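Local structure of glutaconate CoA-transferase subunit A (Acidaminococcus fermentans, 1POI) at residues 181-184 against 185-189; 216-219 against 220-224; 254-257 against 258-261; 274-277 against 278-282; 285-288 against 289-292. The protein forms part of an enzyme that transfers the CoA moiety from acetyl-CoA to glutaconate and (R)-2-hydroxyglutarate in glutamate degradation. All coordinates share one frame; numbering follows the deposited sequence.

Interaction 1 (181-184 against 185-189)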
loop_
_atom_site.group_PDB
_atom_site.type_symbol
_atom_site.label_atom_id
_atom_site.label_comp_id
_atom_site.label_asym_id
_atom_site.label_seq_id
_atom_site.Cartn_x
_atom_site.Cartn_y
_atom_site.Cartn_z
ATOM N N GLN A 181 -3.192 -15.122 -5.299
ATOM C CA GLN A 181 -2.244 -15.595 -4.276
ATOM C C GLN A 181 -2.921 -16.569 -3.310
ATOM O O GLN A 181 -4.133 -16.454 -3.030
ATOM C CB GLN A 181 -1.677 -14.424 -3.463
ATOM C CG GLN A 181 -1.082 -13.283 -4.263
ATOM C CD GLN A 181 -0.835 -12.077 -3.400
ATOM O OE1 GLN A 181 -1.778 -11.384 -3.011
ATOM N NE2 GLN A 181 0.428 -11.827 -3.067
ATOM N N ALA A 182 -2.134 -17.503 -2.792
ATOM C CA ALA A 182 -2.622 -18.501 -1.853
ATOM C C ALA A 182 -1.444 -18.965 -1.018
ATOM O O ALA A 182 -0.290 -18.760 -1.400
ATOM C CB ALA A 182 -3.245 -19.664 -2.589
ATOM N N SER A 183 -1.729 -19.476 0.171
ATOM C CA SER A 183 -0.683 -19.961 1.069
ATOM C C SER A 183 -0.626 -21.496 1.047
ATOM O O SER A 183 -1.520 -22.161 0.477
ATOM C CB SER A 183 -0.967 -19.479 2.495
ATOM O OG SER A 183 -2.366 -19.506 2.774
ATOM N N PRO A 184 0.427 -22.089 1.633
ATOM C CA PRO A 184 0.457 -23.548 1.612
ATOM C C PRO A 184 -0.695 -24.150 2.443
ATOM O O PRO A 184 -1.042 -25.305 2.269
ATOM C CB PRO A 184 1.815 -23.858 2.223
ATOM C CG PRO A 184 2.632 -22.718 1.758
ATOM C CD PRO A 184 1.731 -21.563 2.050
ATOM N N ASP A 185 -1.279 -23.383 3.353
ATOM C CA ASP A 185 -2.369 -23.916 4.147
ATOM C C ASP A 185 -3.722 -23.682 3.533
ATOM O O ASP A 185 -4.740 -23.930 4.176
ATOM C CB ASP A 185 -2.346 -23.396 5.588
ATOM C CG ASP A 185 -2.711 -21.913 5.718
ATOM O OD1 ASP A 185 -3.424 -21.335 4.868
ATOM O OD2 ASP A 185 -2.267 -21.324 6.722
ATOM N N GLY A 186 -3.744 -23.130 2.326
ATOM C CA GLY A 186 -5.020 -22.906 1.668
ATOM C C GLY A 186 -5.638 -21.528 1.768
ATOM O O GLY A 186 -6.705 -21.311 1.179
ATOM N N THR A 187 -5.030 -20.603 2.518
ATOM C CA THR A 187 -5.588 -19.255 2.584
ATOM C C THR A 187 -5.472 -18.648 1.169
ATOM O O THR A 187 -4.381 -18.627 0.562
ATOM C CB THR A 187 -4.865 -18.364 3.600
ATOM O OG1 THR A 187 -4.531 -19.127 4.767
ATOM C CG2 THR A 187 -5.770 -17.234 4.018
ATOM N N VAL A 188 -6.606 -18.157 0.674
ATOM C CA VAL A 188 -6.739 -17.603 -0.669
ATOM C C VAL A 188 -7.066 -16.114 -0.758
ATOM O O VAL A 188 -7.999 -15.631 -0.103
ATOM C CB VAL A 188 -7.818 -18.383 -1.434
ATOM C CG1 VAL A 188 -8.131 -17.746 -2.771
ATOM C CG2 VAL A 188 -7.367 -19.812 -1.601
ATOM N N ARG A 189 -6.324 -15.424 -1.632
ATOM C CA ARG A 189 -6.467 -13.990 -1.896
ATOM C C ARG A 189 -6.902 -13.776 -3.347
ATOM O O ARG A 189 -6.141 -14.083 -4.261
ATOM C CB ARG A 189 -5.113 -13.289 -1.725
ATOM C CG ARG A 189 -5.027 -12.283 -0.597
ATOM C CD ARG A 189 -3.596 -11.772 -0.447
ATOM N NE ARG A 189 -3.285 -11.384 0.932
ATOM C CZ ARG A 189 -2.207 -10.693 1.307
ATOM N NH1 ARG A 189 -1.312 -10.282 0.412
ATOM N NH2 ARG A 189 -1.983 -10.466 2.597
#

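Interaction 2 (216-219 against 220-224)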
loop_
_atom_site.group_PDB
_atom_site.type_symbol
_atom_site.label_atom_id
_atom_site.label_comp_id
_atom_site.label_asym_id
_atom_site.label_seq_id
_atom_site.Cartn_x
_atom_site.Cartn_y
_atom_site.Cartn_z
ATOM N N SER A 216 4.107 -17.452 1.872
ATOM C CA SER A 216 4.151 -18.108 3.164
ATOM C C SER A 216 2.930 -17.800 3.981
ATOM O O SER A 216 2.268 -16.789 3.762
ATOM C CB SER A 216 5.385 -17.680 3.945
ATOM O OG SER A 216 5.291 -16.341 4.386
ATOM N N ASP A 217 2.655 -18.646 4.965
ATOM C CA ASP A 217 1.499 -18.447 5.822
ATOM C C ASP A 217 1.724 -17.215 6.632
ATOM O O ASP A 217 0.809 -16.414 6.766
ATOM C CB ASP A 217 1.274 -19.627 6.758
ATOM C CG ASP A 217 0.870 -20.880 6.027
ATOM O OD1 ASP A 217 -0.027 -20.825 5.147
ATOM O OD2 ASP A 217 1.468 -21.920 6.356
ATOM N N GLU A 218 2.938 -17.046 7.155
ATOM C CA GLU A 218 3.248 -15.851 7.935
ATOM C C GLU A 218 2.891 -14.582 7.140
ATOM O O GLU A 218 2.185 -13.714 7.637
ATOM C CB GLU A 218 4.715 -15.815 8.373
ATOM C CG GLU A 218 5.135 -14.414 8.849
ATOM C CD GLU A 218 6.358 -14.395 9.766
ATOM O OE1 GLU A 218 7.436 -14.898 9.363
ATOM O OE2 GLU A 218 6.241 -13.846 10.892
ATOM N N GLU A 219 3.287 -14.546 5.872
ATOM C CA GLU A 219 3.041 -13.420 4.981
ATOM C C GLU A 219 1.575 -13.059 4.681
ATOM O O GLU A 219 1.174 -11.898 4.781
ATOM C CB GLU A 219 3.789 -13.674 3.668
ATOM C CG GLU A 219 3.702 -12.557 2.646
ATOM C CD GLU A 219 4.304 -11.250 3.140
ATOM O OE1 GLU A 219 5.134 -11.253 4.082
ATOM O OE2 GLU A 219 3.937 -10.204 2.574
ATOM N N ILE A 220 0.783 -14.041 4.285
ATOM C CA ILE A 220 -0.619 -13.820 3.925
ATOM C C ILE A 220 -1.517 -13.381 5.090
ATOM O O ILE A 220 -2.670 -12.962 4.902
ATOM C CB ILE A 220 -1.183 -15.091 3.199
ATOM C CG1 ILE A 220 -2.440 -14.752 2.411
ATOM C CG2 ILE A 220 -1.498 -16.176 4.186
ATOM C CD1 ILE A 220 -2.656 -15.665 1.216
ATOM N N ARG A 221 -0.976 -13.456 6.297
ATOM C CA ARG A 221 -1.725 -13.070 7.473
ATOM C C ARG A 221 -1.373 -11.673 7.932
ATOM O O ARG A 221 -2.121 -11.075 8.710
ATOM C CB ARG A 221 -1.485 -14.067 8.589
ATOM C CG ARG A 221 -2.149 -15.373 8.324
ATOM C CD ARG A 221 -1.423 -16.524 8.984
ATOM N NE ARG A 221 -1.884 -17.773 8.380
ATOM C CZ ARG A 221 -3.115 -18.249 8.524
ATOM N NH1 ARG A 221 -4.003 -17.594 9.267
ATOM N NH2 ARG A 221 -3.489 -19.326 7.856
ATOM N N ARG A 222 -0.246 -11.149 7.441
ATOM C CA ARG A 222 0.211 -9.798 7.772
ATOM C C ARG A 222 -0.912 -8.748 7.628
ATOM O O ARG A 222 -0.896 -7.731 8.314
ATOM C CB ARG A 222 1.422 -9.414 6.908
ATOM C CG ARG A 222 2.767 -9.429 7.631
ATOM C CD ARG A 222 3.087 -10.784 8.227
ATOM N NE ARG A 222 4.309 -10.780 9.036
ATOM C CZ ARG A 222 5.548 -10.715 8.545
ATOM N NH1 ARG A 222 5.755 -10.649 7.232
ATOM N NH2 ARG A 222 6.588 -10.663 9.371
ATOM N N ASP A 223 -1.853 -8.971 6.717
ATOM C CA ASP A 223 -2.982 -8.072 6.540
ATOM C C ASP A 223 -4.213 -8.948 6.270
ATOM O O ASP A 223 -4.636 -9.124 5.129
ATOM C CB ASP A 223 -2.738 -7.083 5.398
ATOM C CG ASP A 223 -3.942 -6.156 5.143
ATOM O OD1 ASP A 223 -4.970 -6.231 5.856
ATOM O OD2 ASP A 223 -3.855 -5.334 4.218
ATOM N N PRO A 224 -4.887 -9.391 7.340
ATOM C CA PRO A 224 -6.069 -10.246 7.263
ATOM C C PRO A 224 -7.152 -9.735 6.363
ATOM O O PRO A 224 -7.897 -10.523 5.801
ATOM C CB PRO A 224 -6.550 -10.278 8.702
ATOM C CG PRO A 224 -5.294 -10.083 9.490
ATOM C CD PRO A 224 -4.649 -8.974 8.731
#

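Interaction 3 (254-257 against 258-261)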
loop_
_atom_site.group_PDB
_atom_site.type_symbol
_atom_site.label_atom_id
_atom_site.label_comp_id
_atom_site.label_asym_id
_atom_site.label_seq_id
_atom_site.Cartn_x
_atom_site.Cartn_y
_atom_site.Cartn_z
ATOM N N ASP A 254 -4.545 -9.061 -18.942
ATOM C CA ASP A 254 -5.754 -8.850 -19.712
ATOM C C ASP A 254 -6.108 -10.079 -20.585
ATOM O O ASP A 254 -5.273 -10.989 -20.762
ATOM C CB ASP A 254 -5.478 -7.626 -20.572
ATOM C CG ASP A 254 -6.721 -6.873 -20.928
ATOM O OD1 ASP A 254 -7.816 -7.466 -20.868
ATOM O OD2 ASP A 254 -6.599 -5.671 -21.273
ATOM N N TYR A 255 -7.325 -10.136 -21.132
ATOM C CA TYR A 255 -7.661 -11.279 -21.960
ATOM C C TYR A 255 -6.817 -11.308 -23.216
ATOM O O TYR A 255 -6.370 -10.280 -23.699
ATOM C CB TYR A 255 -9.151 -11.385 -22.311
ATOM C CG TYR A 255 -9.934 -10.114 -22.575
ATOM C CD1 TYR A 255 -9.414 -9.058 -23.314
ATOM C CD2 TYR A 255 -11.212 -9.964 -22.044
ATOM C CE1 TYR A 255 -10.149 -7.877 -23.508
ATOM C CE2 TYR A 255 -11.954 -8.796 -22.232
ATOM C CZ TYR A 255 -11.417 -7.756 -22.959
ATOM O OH TYR A 255 -12.170 -6.606 -23.105
ATOM N N ASP A 256 -6.590 -12.504 -23.729
ATOM C CA ASP A 256 -5.803 -12.717 -24.922
ATOM C C ASP A 256 -6.778 -12.788 -26.076
ATOM O O ASP A 256 -7.178 -13.868 -26.477
ATOM C CB ASP A 256 -5.048 -14.032 -24.789
ATOM C CG ASP A 256 -4.018 -14.211 -25.848
ATOM O OD1 ASP A 256 -4.353 -13.992 -27.023
ATOM O OD2 ASP A 256 -2.866 -14.575 -25.523
ATOM N N ASN A 257 -7.150 -11.635 -26.615
ATOM C CA ASN A 257 -8.097 -11.539 -27.721
ATOM C C ASN A 257 -7.802 -12.296 -29.007
ATOM O O ASN A 257 -8.733 -12.720 -29.701
ATOM C CB ASN A 257 -8.372 -10.100 -28.057
ATOM C CG ASN A 257 -9.827 -9.802 -28.022
ATOM O OD1 ASN A 257 -10.430 -9.581 -29.064
ATOM N ND2 ASN A 257 -10.403 -9.722 -26.822
ATOM N N PRO A 258 -6.523 -12.333 -29.439
ATOM C CA PRO A 258 -6.231 -13.080 -30.671
ATOM C C PRO A 258 -6.622 -14.550 -30.414
ATOM O O PRO A 258 -7.411 -15.149 -31.160
ATOM C CB PRO A 258 -4.719 -12.920 -30.805
ATOM C CG PRO A 258 -4.487 -11.551 -30.263
ATOM C CD PRO A 258 -5.360 -11.517 -29.031
ATOM N N PHE A 259 -6.122 -15.095 -29.301
ATOM C CA PHE A 259 -6.411 -16.469 -28.901
ATOM C C PHE A 259 -7.924 -16.734 -28.844
ATOM O O PHE A 259 -8.410 -17.661 -29.480
ATOM C CB PHE A 259 -5.780 -16.748 -27.553
ATOM C CG PHE A 259 -5.751 -18.190 -27.194
ATOM C CD1 PHE A 259 -6.927 -18.877 -26.916
ATOM C CD2 PHE A 259 -4.537 -18.870 -27.112
ATOM C CE1 PHE A 259 -6.896 -20.227 -26.557
ATOM C CE2 PHE A 259 -4.493 -20.224 -26.754
ATOM C CZ PHE A 259 -5.672 -20.901 -26.477
ATOM N N LEU A 260 -8.673 -15.906 -28.125
ATOM C CA LEU A 260 -10.102 -16.115 -28.047
ATOM C C LEU A 260 -10.737 -16.066 -29.415
ATOM O O LEU A 260 -11.829 -16.589 -29.599
ATOM C CB LEU A 260 -10.794 -15.079 -27.158
ATOM C CG LEU A 260 -10.564 -14.988 -25.650
ATOM C CD1 LEU A 260 -11.382 -13.828 -25.145
ATOM C CD2 LEU A 260 -10.937 -16.263 -24.928
ATOM N N LYS A 261 -10.106 -15.384 -30.361
ATOM C CA LYS A 261 -10.670 -15.295 -31.712
ATOM C C LYS A 261 -10.428 -16.589 -32.475
ATOM O O LYS A 261 -11.265 -17.012 -33.271
ATOM C CB LYS A 261 -10.096 -14.109 -32.488
ATOM C CG LYS A 261 -10.548 -12.751 -31.987
ATOM C CD LYS A 261 -10.621 -11.765 -33.138
ATOM C CE LYS A 261 -10.545 -10.319 -32.653
ATOM N NZ LYS A 261 -9.172 -9.930 -32.183
#

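Interaction 4 (274-277 against 278-282)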
loop_
_atom_site.group_PDB
_atom_site.type_symbol
_atom_site.label_atom_id
_atom_site.label_comp_id
_atom_site.label_asym_id
_atom_site.label_seq_id
_atom_site.Cartn_x
_atom_site.Cartn_y
_atom_site.Cartn_z
ATOM N N ASP A 274 -11.887 -30.431 -32.408
ATOM C CA ASP A 274 -11.107 -31.573 -31.934
ATOM C C ASP A 274 -9.657 -31.420 -32.297
ATOM O O ASP A 274 -8.776 -31.818 -31.532
ATOM C CB ASP A 274 -11.664 -32.874 -32.503
ATOM C CG ASP A 274 -13.017 -33.230 -31.918
ATOM O OD1 ASP A 274 -13.152 -33.175 -30.668
ATOM O OD2 ASP A 274 -13.936 -33.550 -32.707
ATOM N N ALA A 275 -9.424 -30.843 -33.474
ATOM C CA ALA A 275 -8.076 -30.588 -33.980
ATOM C C ALA A 275 -7.389 -29.619 -33.017
ATOM O O ALA A 275 -6.256 -29.862 -32.567
ATOM C CB ALA A 275 -8.161 -29.987 -35.366
ATOM N N PHE A 276 -8.104 -28.535 -32.698
ATOM C CA PHE A 276 -7.644 -27.518 -31.768
ATOM C C PHE A 276 -7.302 -28.154 -30.435
ATOM O O PHE A 276 -6.216 -27.930 -29.892
ATOM C CB PHE A 276 -8.730 -26.479 -31.549
ATOM C CG PHE A 276 -8.476 -25.580 -30.369
ATOM C CD1 PHE A 276 -8.895 -25.956 -29.089
ATOM C CD2 PHE A 276 -7.783 -24.372 -30.535
ATOM C CE1 PHE A 276 -8.629 -25.152 -27.991
ATOM C CE2 PHE A 276 -7.506 -23.553 -29.449
ATOM C CZ PHE A 276 -7.928 -23.938 -28.168
ATOM N N CYS A 277 -8.239 -28.932 -29.899
ATOM C CA CYS A 277 -8.005 -29.589 -28.618
ATOM C C CYS A 277 -6.815 -30.521 -28.632
ATOM O O CYS A 277 -6.071 -30.568 -27.650
ATOM C CB CYS A 277 -9.234 -30.339 -28.115
ATOM S SG CYS A 277 -10.596 -29.291 -27.626
ATOM N N LYS A 278 -6.627 -31.281 -29.707
ATOM C CA LYS A 278 -5.483 -32.185 -29.747
ATOM C C LYS A 278 -4.142 -31.440 -29.592
ATOM O O LYS A 278 -3.236 -31.921 -28.912
ATOM C CB LYS A 278 -5.462 -33.035 -31.015
ATOM C CG LYS A 278 -4.260 -33.966 -31.004
ATOM C CD LYS A 278 -4.198 -34.936 -32.153
ATOM C CE LYS A 278 -2.959 -35.796 -31.973
ATOM N NZ LYS A 278 -2.970 -37.023 -32.818
ATOM N N GLU A 279 -4.048 -30.254 -30.193
ATOM C CA GLU A 279 -2.845 -29.431 -30.136
ATOM C C GLU A 279 -2.612 -28.716 -28.813
ATOM O O GLU A 279 -1.528 -28.808 -28.233
ATOM C CB GLU A 279 -2.894 -28.394 -31.247
ATOM C CG GLU A 279 -1.753 -27.400 -31.227
ATOM C CD GLU A 279 -1.951 -26.291 -32.244
ATOM O OE1 GLU A 279 -3.076 -26.174 -32.780
ATOM O OE2 GLU A 279 -0.989 -25.540 -32.511
ATOM N N TRP A 280 -3.628 -27.989 -28.352
ATOM C CA TRP A 280 -3.534 -27.218 -27.102
ATOM C C TRP A 280 -3.742 -27.984 -25.784
ATOM O O TRP A 280 -3.110 -27.665 -24.764
ATOM C CB TRP A 280 -4.474 -26.011 -27.168
ATOM C CG TRP A 280 -4.020 -25.003 -28.178
ATOM C CD1 TRP A 280 -4.466 -24.867 -29.457
ATOM C CD2 TRP A 280 -2.942 -24.073 -28.029
ATOM N NE1 TRP A 280 -3.717 -23.931 -30.122
ATOM C CE2 TRP A 280 -2.777 -23.426 -29.270
ATOM C CE3 TRP A 280 -2.097 -23.728 -26.962
ATOM C CZ2 TRP A 280 -1.807 -22.458 -29.480
ATOM C CZ3 TRP A 280 -1.124 -22.758 -27.176
ATOM C CH2 TRP A 280 -0.992 -22.138 -28.428
ATOM N N VAL A 281 -4.601 -29.005 -25.815
ATOM C CA VAL A 281 -4.891 -29.798 -24.632
ATOM C C VAL A 281 -4.194 -31.157 -24.550
ATOM O O VAL A 281 -3.196 -31.337 -23.828
ATOM C CB VAL A 281 -6.399 -30.034 -24.504
ATOM C CG1 VAL A 281 -6.709 -30.721 -23.189
ATOM C CG2 VAL A 281 -7.147 -28.716 -24.615
ATOM N N PHE A 282 -4.685 -32.091 -25.357
ATOM C CA PHE A 282 -4.196 -33.461 -25.342
ATOM C C PHE A 282 -2.735 -33.682 -25.666
ATOM O O PHE A 282 -2.098 -34.553 -25.074
ATOM C CB PHE A 282 -5.110 -34.325 -26.187
ATOM C CG PHE A 282 -6.564 -34.188 -25.810
ATOM C CD1 PHE A 282 -7.012 -34.590 -24.547
ATOM C CD2 PHE A 282 -7.478 -33.613 -26.694
ATOM C CE1 PHE A 282 -8.333 -34.417 -24.169
ATOM C CE2 PHE A 282 -8.827 -33.428 -26.319
ATOM C CZ PHE A 282 -9.255 -33.832 -25.057
#

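Interaction 5 (285-288 against 289-292)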
loop_
_atom_site.group_PDB
_atom_site.type_symbol
_atom_site.label_atom_id
_atom_site.label_comp_id
_atom_site.label_asym_id
_atom_site.label_seq_id
_atom_site.Cartn_x
_atom_site.Cartn_y
_atom_site.Cartn_z
ATOM N N LYS A 285 1.930 -32.046 -22.199
ATOM C CA LYS A 285 2.144 -32.767 -20.941
ATOM C C LYS A 285 1.707 -32.048 -19.672
ATOM O O LYS A 285 1.332 -32.685 -18.689
ATOM C CB LYS A 285 3.619 -33.137 -20.792
ATOM C CG LYS A 285 3.924 -33.959 -19.552
ATOM C CD LYS A 285 5.419 -34.039 -19.261
ATOM C CE LYS A 285 5.680 -34.780 -17.937
ATOM N NZ LYS A 285 7.113 -34.766 -17.495
ATOM N N ASP A 286 1.831 -30.731 -19.657
ATOM C CA ASP A 286 1.455 -29.954 -18.483
ATOM C C ASP A 286 1.333 -28.477 -18.819
ATOM O O ASP A 286 1.610 -28.075 -19.955
ATOM C CB ASP A 286 2.468 -30.162 -17.362
ATOM C CG ASP A 286 3.865 -29.847 -17.784
ATOM O OD1 ASP A 286 4.026 -29.297 -18.883
ATOM O OD2 ASP A 286 4.812 -30.127 -17.011
ATOM N N HIS A 287 0.946 -27.681 -17.822
ATOM C CA HIS A 287 0.740 -26.245 -17.990
ATOM C C HIS A 287 2.002 -25.496 -18.446
ATOM O O HIS A 287 1.927 -24.576 -19.264
ATOM C CB HIS A 287 0.169 -25.621 -16.712
ATOM C CG HIS A 287 -0.305 -24.214 -16.898
ATOM N ND1 HIS A 287 -1.365 -23.887 -17.716
ATOM C CD2 HIS A 287 0.107 -23.053 -16.334
ATOM C CE1 HIS A 287 -1.584 -22.587 -17.644
ATOM N NE2 HIS A 287 -0.706 -22.057 -16.812
ATOM N N ASP A 288 3.155 -25.873 -17.916
ATOM C CA ASP A 288 4.369 -25.240 -18.343
ATOM C C ASP A 288 4.432 -25.292 -19.876
ATOM O O ASP A 288 4.594 -24.264 -20.514
ATOM C CB ASP A 288 5.568 -25.927 -17.697
ATOM C CG ASP A 288 5.852 -25.393 -16.303
ATOM O OD1 ASP A 288 5.079 -24.547 -15.815
ATOM O OD2 ASP A 288 6.871 -25.771 -15.701
ATOM N N GLU A 289 4.184 -26.464 -20.459
ATOM C CA GLU A 289 4.191 -26.645 -21.906
ATOM C C GLU A 289 3.274 -25.672 -22.604
ATOM O O GLU A 289 3.536 -25.255 -23.738
ATOM C CB GLU A 289 3.758 -28.061 -22.284
ATOM C CG GLU A 289 4.738 -29.114 -21.865
ATOM C CD GLU A 289 4.920 -30.206 -22.892
ATOM O OE1 GLU A 289 4.039 -30.388 -23.765
ATOM O OE2 GLU A 289 5.971 -30.881 -22.823
ATOM N N TYR A 290 2.160 -25.368 -21.962
ATOM C CA TYR A 290 1.197 -24.436 -22.525
ATOM C C TYR A 290 1.832 -23.034 -22.551
ATOM O O TYR A 290 1.783 -22.329 -23.563
ATOM C CB TYR A 290 -0.077 -24.458 -21.676
ATOM C CG TYR A 290 -1.168 -23.497 -22.100
ATOM C CD1 TYR A 290 -2.051 -23.828 -23.114
ATOM C CD2 TYR A 290 -1.362 -22.278 -21.433
ATOM C CE1 TYR A 290 -3.093 -22.996 -23.456
ATOM C CE2 TYR A 290 -2.413 -21.436 -21.780
ATOM C CZ TYR A 290 -3.272 -21.804 -22.790
ATOM O OH TYR A 290 -4.317 -20.980 -23.146
ATOM N N LEU A 291 2.472 -22.656 -21.451
ATOM C CA LEU A 291 3.104 -21.338 -21.344
ATOM C C LEU A 291 4.207 -21.182 -22.374
ATOM O O LEU A 291 4.284 -20.169 -23.088
ATOM C CB LEU A 291 3.659 -21.113 -19.932
ATOM C CG LEU A 291 2.577 -21.086 -18.846
ATOM C CD1 LEU A 291 3.215 -20.836 -17.506
ATOM C CD2 LEU A 291 1.504 -20.027 -19.144
ATOM N N ASN A 292 5.038 -22.209 -22.488
ATOM C CA ASN A 292 6.130 -22.164 -23.425
ATOM C C ASN A 292 5.649 -22.111 -24.870
ATOM O O ASN A 292 6.166 -21.343 -25.681
ATOM C CB ASN A 292 7.090 -23.298 -23.141
ATOM C CG ASN A 292 7.984 -22.994 -21.969
ATOM O OD1 ASN A 292 8.049 -21.858 -21.524
ATOM N ND2 ASN A 292 8.691 -23.988 -21.472
#

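Interaction 1 (181-184 against 185-189)
R189 lies opposite Q181 in a tight beta hairpin, and its side chain traces the pairing outward. CB rests 3.6 Å from Q181 O, the same oxygen that accepts from R189 N. Farther out, the chain runs extended across the glutamine: R189 CG lies 4.1 Å from Q181 OE1, and R189 CD comes to 3.2 Å from it. That oxygen lies at the edge of the guanidinium, in its plane, but R189 NH1 is 3.6 Å away and the firmer partner of OE1 is W191. NE donates to N227 OD1, and NH2 makes a weak bond to I220 O. The amide and guanidinium planes stand 59° apart. At the closed end a type I turn from S183 to G186 meets a G1 bulge, a 3:5 hairpin: G186 N bonds to S183 O (3.1 Å) and S183 N to T187 O (2.8 Å). G186 has left-handed angles (97°/-4°), at which a CB would press on the preceding carbonyl oxygen. In an Asx turn, D185 OD1 accepts from T187 N at 2.9 Å. A182 and V188 share one face, directed at strand 206-211; strand 213-214 pairs beside 181-182, and helix 217-221 packs against S183, P184 and T187.

Interaction 2 (216-219 against 220-224)
R222 is met by two glutamates, E218 and E219, in a salt-bridge network on a short, weakly bonded, N-capped helical turn. The two acids approach differently. E218 lays its CG over the centre of one guanidinium face, 3.7 Å above it, and its OE2 stands 3.5 Å from R222 NH2, well out of the plane, so charge alone links them. E219 instead places OE1 in the plane at the edge, 3.3 Å from R222 NH1, in a weak bond with carboxylate and guanidinium 81° apart. A bend at chi2 (62°) turns the E219 carboxylate toward the arginine. R222 NH2 also forms a salt bridge with E218 of a third subunit, so the network spans an interface between copies.

In the next shell, R221 CD passes D217 O at 3.1 Å, while its guanidinium pairs with D185 and with an acidic side chain of another protein's chain. The backbone beneath is loosely wound: R222 N bonds to E219 O at 3.1 Å and I220 N to S216 O. The first turn is capped by S216 OG, which accepts from E219 N at 3.1 Å with an N-H...O angle of 156°.

Interaction 3 (254-257 against 258-261)
The carboxylate of D256 and the ring of F259 stand 69° apart, with OD1 3.1 Å from F259 CB and oblique to the ring itself. The F259 ring meets H245 and W280 edge-to-face. One face of the Y255 ring takes D254 OD1, 3.3 Å above the plane and displaced toward the rim, and the same oxygen accepts from Y255 N; the phenol OH bonds to an acidic side chain of another protein's chain. D256 shows how an N-cap works: with CG anti to the backbone N (chi1 -169°), OD1 swings back over the start of helix 257-266 and accepts from F259 N at 3.1 Å, on its anti side and 35° out of the carboxylate plane. The backbone continues the job, L260 N donating to D256 O at 3.0 Å. OD1 also forms a salt bridge with R298, and OD2 accepts from H245. With an alanine at D256, F259 N would probably lose its cap, while R298 and H245 would be left without this carboxylate. On the outer side K261 CG touches N257 O at 2.9 Å; beyond it the bends at chi2 and chi4 bring NZ back to N257 OD1, in a weak bond of 3.4 Å.

Interaction 4 (274-277 against 278-282)
F276 and W280, one turn apart, form the aromatic contact. W280 CD1 sits over one face of the phenylalanine ring, 3.3 Å from F276 CE2, with the ring centroid 4.7 Å from that of the five-membered indole ring and the planes 31° apart, an oblique pairing. F276 sends CG anti to its amide nitrogen (chi1 166°), toward the C-terminal end of the turn where the indole lies. Apolar packing follows on another side: C277 CB meets F282 CE2 at 3.6 Å and, more distantly, V281 CG2. F276, C277 and V281 of helix 270-282 also pack on M59 of helix 55-62, and V281 on helix 32-40. F282 lies in a pi-type turn at 278-282, which probably brings it round beside C277. Among the backbone bonds, C277 O therefore has two donors, V281 N at 2.8 Å and F282 N at 3.1 Å, arriving from opposite faces of its plane. Charge enters through K293, which makes a salt bridge with E279 and a cation-pi contact with W280.

Interaction 5 (285-288 against 289-292)
N292 N donates to D288 O at 2.9 Å, and L291 N to H287 O at 3.0 Å, in the first turns of helix 287-294. The residue just before H287, D286, is the N-cap; its OD1 accepts from E289 N at 3.2 Å, on the anti side and 34° out of the carboxylate plane. E289 answers in the reverse direction. Its CG lies anti to the carbonyl carbon (chi1 -67°), brushing D286 OD1 at 3.1 Å, and a bend at chi2 carries the carboxylate back until OE1 accepts from K285 N at 3.1 Å, the N-H coming from above the carboxylate plane. Unlike the glutamate of a capping box, E289 takes the amide of the residue before the N-cap, tying K285 to the first turn. Were E289 an alanine, K285 N would probably be left without this acceptor and the residues leading into the helix freer to move. The rings of H287 and Y290 are nearly parallel (19°) but slid apart, so they barely overlap, with H287 CE1 3.8 Å from Y290 CD2; L291 CD2 comes equally near H287 NE2. Helix 287-294 is tied inward by H287 NE2 to P241 O and Y290 OH to H245, its tyrosine ring meets F36 of helix 32-40, and N292 bonds T297 of a second subunit.

Overall arrangement
The five contacts follow one another along the chain and fall into two groups. Interactions 1 and 2 have centres about 9 Å apart and are joined by the D185-R221 salt bridge, which ties the small hairpin to helix 217-221 beside the seven-stranded parallel sheet. Interactions 3, 4 and 5 lie on the successive helices 257-266, 270-282 and 287-294, with centres 13 to 18 Å apart, where F259, W280 and Y290 touch one another. Between the groups the centres are 23 to 40 Å apart and no atoms meet. Interactions 2 and 5 both reach the second subunit, so these local helical turns probably help form surfaces where subunits meet.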